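Local coordinates for uncharacterized protein (Streptococcus pneumoniae, PDB 3LFT) that probably serves as the substrate-binding protein of an ABC transporter and holds L-tryptophan in a pocket between its two lobes, at residues 51-54 against 55-59; 69-72 against 73-77; 169-172 against 173-177; 200-203 against 204-207. All coordinates share one frame; numbering follows the deposited sequence. Where two conformers were deposited one is given.

Two pairs of contacts, one pair in each lobe of this binding protein, lie on either side of its ligand. Contacts 1 and 2 have centres about 11 Å apart and touch where helix 48-58 packs on helix 71-80, with Val51 CG1 3.6 Å from Pro72 O. Contacts 3 and 4, again about 11 Å between centres, meet through Ile176 CG2 and Val205 CG2 at 3.7 Å. Between the pairs, the nearest atoms of contacts 2 and 3 are about 10 Å apart, with no touch. Contact 2 alone bonds the tryptophan; the side chains of Val51, Thr173 and Phe202 remain about 11, 11 and 9 Å from it.

Contact 1: 51-54 against 55-59; sequences VATM and SKQLV
Ser55 turns back on the residue one helical turn before it and gives both its donors to a single acceptor, Val51 O. Its backbone N lies 2.9 Å from Val51 O and its OG 2.8 Å from the same oxygen. The two arrive from opposite faces of the carbonyl plane, each tilted by about 30°, and so share the oxygen without colliding. The torsion that allows this sets OG beside the serine's own backbone N (chi1 -67°), folded down onto the preceding turn. Val51 CG1 stands 4.0 Å from the hydroxyl.

On the outer flank Thr53 and Gln57 run side by side and point the same way, with Thr53 CG2 3.9 Å from Gln57 NE2. The extended glutamine lays its CG against Thr53 O at 3.4 Å, next to the backbone bond that Gln57 N makes to that oxygen. Leu58 rests its CG over Met54 O, the acceptor of its own backbone N at 2.9 Å.

Further out, the inner face of helix 48-58 is set against the parallel sheet: Met54, a selenomethionine, and Leu58 touch Leu8 and Met42, while Ser55 also meets Leu77 and Ala80 of helix 71-80. The buried serine hydroxyl spends its proton on its own helix, which probably lets it pack against Leu77 and Ala80 with no polar partner needed there.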
# COMPACT_ATOMS: atom_id res chain seq x y z
N VAL A 51 -4.27 -7.53 -15.59
CA VAL A 51 -2.91 -7.03 -15.44
C VAL A 51 -2.08 -7.45 -16.65
O VAL A 51 -1.37 -6.63 -17.24
CB VAL A 51 -2.25 -7.50 -14.15
CG1 VAL A 51 -0.76 -7.12 -14.13
CG2 VAL A 51 -2.95 -6.91 -12.97
N ALA A 52 -2.17 -8.72 -17.04
CA ALA A 52 -1.36 -9.21 -18.16
C ALA A 52 -1.77 -8.55 -19.48
O ALA A 52 -0.92 -8.08 -20.23
CB ALA A 52 -1.45 -10.74 -18.26
N THR A 53 -3.07 -8.50 -19.76
CA THR A 53 -3.52 -7.96 -21.03
C THR A 53 -3.26 -6.46 -21.14
O THR A 53 -2.76 -5.97 -22.15
CB THR A 53 -5.00 -8.31 -21.23
OG1 THR A 53 -5.09 -9.75 -21.35
CG2 THR A 53 -5.55 -7.68 -22.47
N MSE A 54 -3.54 -5.74 -20.06
CA MSE A 54 -3.34 -4.30 -20.06
C MSE A 54 -1.87 -3.94 -20.09
O MSE A 54 -1.48 -3.01 -20.79
CB MSE A 54 -4.03 -3.64 -18.87
CG MSE A 54 -5.54 -3.76 -18.99
SE MSE A 54 -6.46 -3.04 -17.44
CE MSE A 54 -8.25 -3.14 -18.12
N SER A 55 -1.03 -4.67 -19.35
CA SER A 55 0.41 -4.41 -19.40
C SER A 55 0.95 -4.60 -20.81
O SER A 55 1.75 -3.78 -21.30
CB SER A 55 1.17 -5.33 -18.46
OG SER A 55 0.89 -5.05 -17.09
N LYS A 56 0.51 -5.66 -21.48
CA LYS A 56 0.97 -5.92 -22.84
C LYS A 56 0.63 -4.75 -23.76
O LYS A 56 1.46 -4.31 -24.55
CB LYS A 56 0.38 -7.25 -23.32
CG LYS A 56 0.84 -7.71 -24.70
CD LYS A 56 0.25 -9.09 -24.99
CE LYS A 56 0.89 -9.76 -26.18
NZ LYS A 56 0.12 -10.99 -26.40
N GLN A 57 -0.58 -4.22 -23.62
CA GLN A 57 -1.03 -3.08 -24.42
C GLN A 57 -0.21 -1.83 -24.12
O GLN A 57 0.29 -1.17 -25.03
CB GLN A 57 -2.52 -2.83 -24.16
CG GLN A 57 -3.42 -3.87 -24.80
CD GLN A 57 -4.83 -3.97 -24.25
OE1 GLN A 57 -5.17 -3.44 -23.18
NE2 GLN A 57 -5.67 -4.70 -24.98
N LEU A 58 -0.04 -1.52 -22.83
CA LEU A 58 0.58 -0.25 -22.42
C LEU A 58 2.04 -0.12 -22.83
O LEU A 58 2.52 0.99 -23.06
CB LEU A 58 0.42 -0.03 -20.90
CG LEU A 58 -1.00 0.29 -20.41
CD1 LEU A 58 -1.10 0.07 -18.88
CD2 LEU A 58 -1.40 1.73 -20.76
N VAL A 59 2.74 -1.25 -22.93
CA VAL A 59 4.18 -1.20 -23.25
C VAL A 59 4.45 -1.24 -24.75
O VAL A 59 5.60 -1.10 -25.17
CB VAL A 59 5.00 -2.30 -22.53
CG1 VAL A 59 4.79 -2.24 -21.02
CG2 VAL A 59 4.70 -3.69 -23.08

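Contact 2: 69-72 against 73-77; sequences IATP and AAQGL. With TRP (tryptophan), chain C.
Ala70 and Thr71 lead into the first turn of helix 71-80, which closes through Ala73, Ala74 and Gln75 and meets the bound tryptophan with its N-terminal end. Thr71 N donates to the ligand's carboxylate atom O at 2.8 Å along an almost straight N-H line (176°), and Thr71 OG1 gives its proton to OXT at 2.7 Å. One residue thus holds both carboxylate oxygens, its hydroxyl lying beside its own backbone N (chi1 -69°) and hence facing the ligand too. Other hydrogen bonds to the tryptophan come from Asp115, Gln236, Thr92, Ala90 and Asn196.

Backbone bonds build the turn that carries Thr71. Ala70, at the N-cap position, offers its carbonyl to Ala74 N at 3.1 Å and, weakly, to Ala73 N. Gln75 N bonds Thr71 O at 2.9 Å, and Gly76 N bonds Pro72 O.

Van der Waals contacts fill in the turn. Ala73 CB sits 3.4 Å from Ile69 O, and the side chains of Thr71 and Gln75 cross obliquely, with Thr71 CG2 3.4 Å from Gln75 OE1. The two branches on Thr71 CB therefore part, OG1 going to the ligand carboxylate and CG2 to Gln75. Gln75 NE2 is bonded to Asp145 OD2, in the lobe with the four-stranded sheet, and to Ala97 O.

Within the beta-alpha-beta unit of strand 65-69, helix 71-80 and strand 86-89, a helix start supplies two of the bonds to the carboxylate. The partial positive charge expected there would probably favour a negative group.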
# COMPACT_ATOMS: atom_id res chain seq x y z
N ILE A 69 0.78 1.45 -10.44
CA ILE A 69 0.31 1.80 -9.08
C ILE A 69 -0.05 0.51 -8.36
O ILE A 69 -0.99 -0.18 -8.76
CB ILE A 69 -0.92 2.77 -9.10
CG1 ILE A 69 -0.65 3.97 -10.01
CG2 ILE A 69 -1.21 3.22 -7.66
CD1 ILE A 69 -1.82 4.98 -10.11
N ALA A 70 0.76 0.22 -7.34
CA ALA A 70 0.74 -1.00 -6.51
C ALA A 70 1.58 -2.11 -7.15
O ALA A 70 1.77 -2.16 -8.37
CB ALA A 70 -0.70 -1.49 -6.18
N THR A 71 2.09 -2.98 -6.30
CA THR A 71 3.05 -4.01 -6.68
C THR A 71 2.59 -4.89 -7.86
O THR A 71 3.35 -5.05 -8.80
CB THR A 71 3.49 -4.82 -5.43
OG1 THR A 71 4.27 -3.98 -4.59
CG2 THR A 71 4.33 -6.03 -5.80
N PRO A 72 1.34 -5.40 -7.85
CA PRO A 72 0.99 -6.26 -9.00
C PRO A 72 0.99 -5.52 -10.34
O PRO A 72 1.27 -6.12 -11.38
CB PRO A 72 -0.40 -6.76 -8.66
CG PRO A 72 -0.42 -6.73 -7.13
CD PRO A 72 0.31 -5.45 -6.79
N ALA A 73 0.67 -4.22 -10.33
CA ALA A 73 0.69 -3.45 -11.56
C ALA A 73 2.11 -3.21 -12.04
O ALA A 73 2.41 -3.38 -13.21
CB ALA A 73 -0.05 -2.14 -11.41
N ALA A 74 3.01 -2.81 -11.14
CA ALA A 74 4.40 -2.61 -11.51
C ALA A 74 5.01 -3.93 -11.98
O ALA A 74 5.76 -3.92 -12.94
CB ALA A 74 5.20 -2.03 -10.35
N GLN A 75 4.69 -5.04 -11.32
CA GLN A 75 5.20 -6.35 -11.75
C GLN A 75 4.67 -6.73 -13.14
O GLN A 75 5.42 -7.25 -13.95
CB GLN A 75 4.86 -7.43 -10.73
CG GLN A 75 5.68 -7.32 -9.43
CD GLN A 75 5.28 -8.35 -8.41
OE1 GLN A 75 4.10 -8.54 -8.15
NE2 GLN A 75 6.26 -8.98 -7.77
N GLY A 76 3.40 -6.43 -13.42
CA GLY A 76 2.88 -6.71 -14.76
C GLY A 76 3.64 -5.96 -15.84
O GLY A 76 3.99 -6.51 -16.89
N LEU A 77 3.87 -4.67 -15.58
CA LEU A 77 4.57 -3.84 -16.56
C LEU A 77 6.03 -4.27 -16.71
O LEU A 77 6.52 -4.37 -17.83
CB LEU A 77 4.46 -2.37 -16.17
CG LEU A 77 3.05 -1.78 -16.21
CD1 LEU A 77 3.05 -0.43 -15.51
CD2 LEU A 77 2.53 -1.61 -17.63
N TRP C . 2.23 -0.42 -1.33
CA TRP C . 1.20 -1.33 -1.91
C TRP C . 1.85 -2.33 -2.80
O TRP C . 1.19 -2.93 -3.66
CB TRP C . 0.14 -0.51 -2.65
CG TRP C . -0.58 0.45 -1.73
CD1 TRP C . -0.34 1.81 -1.57
CD2 TRP C . -1.64 0.10 -0.78
NE1 TRP C . -1.19 2.32 -0.61
CE2 TRP C . -1.96 1.36 -0.09
CE3 TRP C . -2.26 -1.09 -0.46
CZ2 TRP C . -2.94 1.34 0.88
CZ3 TRP C . -3.23 -1.07 0.53
CH2 TRP C . -3.56 0.13 1.18
OXT TRP C . 3.06 -2.56 -2.67

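Contact 3: 169-172 against 173-177; sequences AVPS and TNEIA
Val170 and Glu175 face each other across a sharp change of direction, their CA atoms 5.9 Å apart, as the chain leaves strand 164-170 for helix 176-183. Ser172 is fully extended (phi/psi -161°/179°), after which the chain turns at Thr173 and Asn174. Ile176 N bonds Thr173 O at 3.2 Å, tightening the turn after Ser172.

Ser172 OG is the hub of the side chains. It accepts from Asn174 N at 3.1 Å, the bond that defines an ST turn, and passes its own proton to Glu175 OE1 at 2.7 Å. The hydroxyl reaches that oxygen on its syn side, a little out of the carboxylate plane. A bend in the glutamate chain at chi2 (77°) curls the carboxylate back over the loop to meet it.

In the fold this loop is the first connection of a beta-alpha-beta crossover in the four-stranded parallel sheet, running from edge strand 164-170 through helix 176-183 to strand 189-192. Val170 is bound into that sheet by backbone bonds to Tyr140 and Ser142.

The aliphatic part of Glu175 does separate work. Its CB lies 3.9 Å from Val170 CG1, the two side chains sliding past each other in opposite directions. The Pro171 ring crosses the glutamate at about a right angle and brings CG within 3.4 Å of Glu175 OE1, so this oxygen has ring carbons beside it as well as the serine hydroxyl. Deeper in, Val170 CG2 approaches Ile176 CG1 at 4.5 Å, and both side chains rest on Ile198 of helix 196-200.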
# COMPACT_ATOMS: atom_id res chain seq x y z
N ALA A 169 -3.87 -15.98 5.82
CA ALA A 169 -3.75 -15.57 4.43
C ALA A 169 -4.97 -16.02 3.65
O ALA A 169 -5.52 -17.11 3.88
CB ALA A 169 -2.48 -16.12 3.81
N VAL A 170 -5.42 -15.15 2.75
CA VAL A 170 -6.46 -15.46 1.78
C VAL A 170 -5.91 -15.35 0.37
O VAL A 170 -5.03 -14.51 0.11
CB VAL A 170 -7.71 -14.54 1.96
CG1 VAL A 170 -8.35 -14.73 3.34
CG2 VAL A 170 -7.37 -13.06 1.79
N PRO A 171 -6.39 -16.19 -0.58
CA PRO A 171 -5.93 -16.03 -1.97
C PRO A 171 -6.63 -14.92 -2.75
O PRO A 171 -6.14 -14.52 -3.82
CB PRO A 171 -6.24 -17.39 -2.59
CG PRO A 171 -7.45 -17.87 -1.84
CD PRO A 171 -7.23 -17.40 -0.41
N SER A 172 -7.78 -14.47 -2.26
CA SER A 172 -8.61 -13.49 -2.93
C SER A 172 -9.57 -12.85 -1.95
O SER A 172 -9.61 -13.23 -0.77
CB SER A 172 -9.42 -14.13 -4.07
OG SER A 172 -10.59 -14.75 -3.56
N THR A 173 -10.38 -11.91 -2.44
CA THR A 173 -11.35 -11.22 -1.59
C THR A 173 -12.50 -12.14 -1.19
O THR A 173 -13.18 -11.89 -0.19
CB THR A 173 -11.97 -9.98 -2.26
OG1 THR A 173 -12.43 -10.32 -3.57
CG2 THR A 173 -10.94 -8.85 -2.37
N ASN A 174 -12.70 -13.21 -1.94
CA ASN A 174 -13.81 -14.14 -1.68
C ASN A 174 -13.78 -14.81 -0.31
O ASN A 174 -14.83 -15.12 0.25
CB ASN A 174 -13.90 -15.19 -2.80
CG ASN A 174 -14.14 -14.57 -4.17
OD1 ASN A 174 -13.35 -14.76 -5.10
ND2 ASN A 174 -15.22 -13.80 -4.30
N GLU A 175 -12.58 -15.02 0.21
CA GLU A 175 -12.39 -15.76 1.46
C GLU A 175 -12.34 -14.85 2.68
O GLU A 175 -12.17 -15.33 3.80
CB GLU A 175 -11.12 -16.63 1.38
CG GLU A 175 -11.15 -17.77 0.34
CD GLU A 175 -10.93 -17.29 -1.10
OE1 GLU A 175 -10.37 -16.20 -1.30
OE2 GLU A 175 -11.32 -18.02 -2.03
N ILE A 176 -12.52 -13.54 2.48
CA ILE A 176 -12.37 -12.59 3.61
C ILE A 176 -13.39 -12.82 4.72
O ILE A 176 -13.00 -12.98 5.88
CB ILE A 176 -12.41 -11.11 3.16
CG1 ILE A 176 -11.15 -10.76 2.36
CG2 ILE A 176 -12.52 -10.18 4.41
CD1 ILE A 176 -11.19 -9.38 1.70
N ALA A 177 -14.68 -12.86 4.37
CA ALA A 177 -15.72 -12.92 5.39
C ALA A 177 -15.58 -14.15 6.29
O ALA A 177 -15.61 -14.03 7.52
CB ALA A 177 -17.12 -12.87 4.76

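Contact 4: 200-203 against 204-207; sequences SGFP and TVVS
Phe202 swings its ring out with CG anti to the backbone N (chi1 -169°), which carries it forward along the helix toward Val205 and Val206. Each valine has its CG1 anti to its own backbone N and its CG2 beside that N. In Val206 this brings CG2 obliquely to within 3.3 Å of Phe202 CE2, a tight carbon-carbon approach. Val205 comes from the same side of the ring plane but at the CD1-CE1 border, its CB 3.9 Å from Phe202 CD1 and its CG1 near CE1, whereas Val206 keeps to CD2 and CE2. Both valines come at the ring on a slant and back one side of it.

These residues form the start of helix 202-208, which follows closely on helix 196-200; together the two short helices bridge the neighbouring parallel strands 189-192 and 216-218 of the second lobe in a beta-alpha-beta crossover. Gly201 is the first residue beyond helix 196-200. Its carbonyl O takes up Thr204 N at 3.0 Å, and Thr204 CB packs on the same oxygen at 3.2 Å. Val206 N then bonds Phe202 O at 3.1 Å and Ser207 N bonds Pro203 O at 2.9 Å, the regular pattern of an alpha-helix. Pro203, which has no N-H to give, sits in the first turn, where that lack costs the helix nothing.

The ring of Phe202 continues inward onto Ile216 and Pro218 of strand 216-218 and onto Val226. Val205, buried beside it, shares Ile216 and also touches Val180 of helix 176-183, while Thr204 lies against Ile176 and Ala177 of that same helix.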
# COMPACT_ATOMS: atom_id res chain seq x y z
N SER A 200 -9.14 -3.53 -0.82
CA SER A 200 -10.25 -3.51 -1.76
C SER A 200 -11.52 -4.13 -1.17
O SER A 200 -12.62 -3.83 -1.64
CB SER A 200 -9.85 -4.20 -3.07
OG SER A 200 -9.84 -5.61 -2.91
N GLY A 201 -11.37 -5.00 -0.16
CA GLY A 201 -12.52 -5.62 0.48
C GLY A 201 -12.68 -5.23 1.93
O GLY A 201 -13.30 -5.96 2.70
N PHE A 202 -12.14 -4.07 2.32
CA PHE A 202 -12.08 -3.76 3.75
C PHE A 202 -13.45 -3.61 4.45
O PHE A 202 -13.59 -4.03 5.60
CB PHE A 202 -11.15 -2.59 4.07
CG PHE A 202 -10.90 -2.46 5.54
CD1 PHE A 202 -10.13 -3.40 6.22
CD2 PHE A 202 -11.49 -1.43 6.27
CE1 PHE A 202 -9.95 -3.32 7.59
CE2 PHE A 202 -11.29 -1.35 7.65
CZ PHE A 202 -10.52 -2.29 8.29
N PRO A 203 -14.46 -3.03 3.78
CA PRO A 203 -15.77 -3.00 4.45
C PRO A 203 -16.29 -4.39 4.83
O PRO A 203 -17.04 -4.50 5.81
CB PRO A 203 -16.66 -2.29 3.43
CG PRO A 203 -15.69 -1.34 2.74
CD PRO A 203 -14.44 -2.17 2.58
N THR A 204 -15.86 -5.44 4.14
CA THR A 204 -16.25 -6.81 4.48
C THR A 204 -15.60 -7.25 5.79
O THR A 204 -16.21 -7.95 6.59
CB THR A 204 -15.86 -7.79 3.36
OG1 THR A 204 -16.55 -7.39 2.17
CG2 THR A 204 -16.23 -9.23 3.70
N VAL A 205 -14.35 -6.81 6.02
CA VAL A 205 -13.70 -7.08 7.29
C VAL A 205 -14.49 -6.43 8.42
O VAL A 205 -14.77 -7.07 9.45
CB VAL A 205 -12.24 -6.55 7.31
CG1 VAL A 205 -11.59 -6.85 8.66
CG2 VAL A 205 -11.41 -7.15 6.17
N VAL A 206 -14.86 -5.16 8.23
CA VAL A 206 -15.55 -4.39 9.27
C VAL A 206 -16.93 -5.00 9.57
O VAL A 206 -17.31 -5.16 10.74
CB VAL A 206 -15.69 -2.91 8.87
CG1 VAL A 206 -16.47 -2.12 9.92
CG2 VAL A 206 -14.33 -2.30 8.66
N SER A 207 -17.66 -5.38 8.52
CA SER A 207 -19.00 -5.93 8.72
C SER A 207 -18.93 -7.31 9.36
O SER A 207 -19.72 -7.62 10.27
CB SER A 207 -19.80 -5.95 7.42
OG SER A 207 -19.17 -6.74 6.44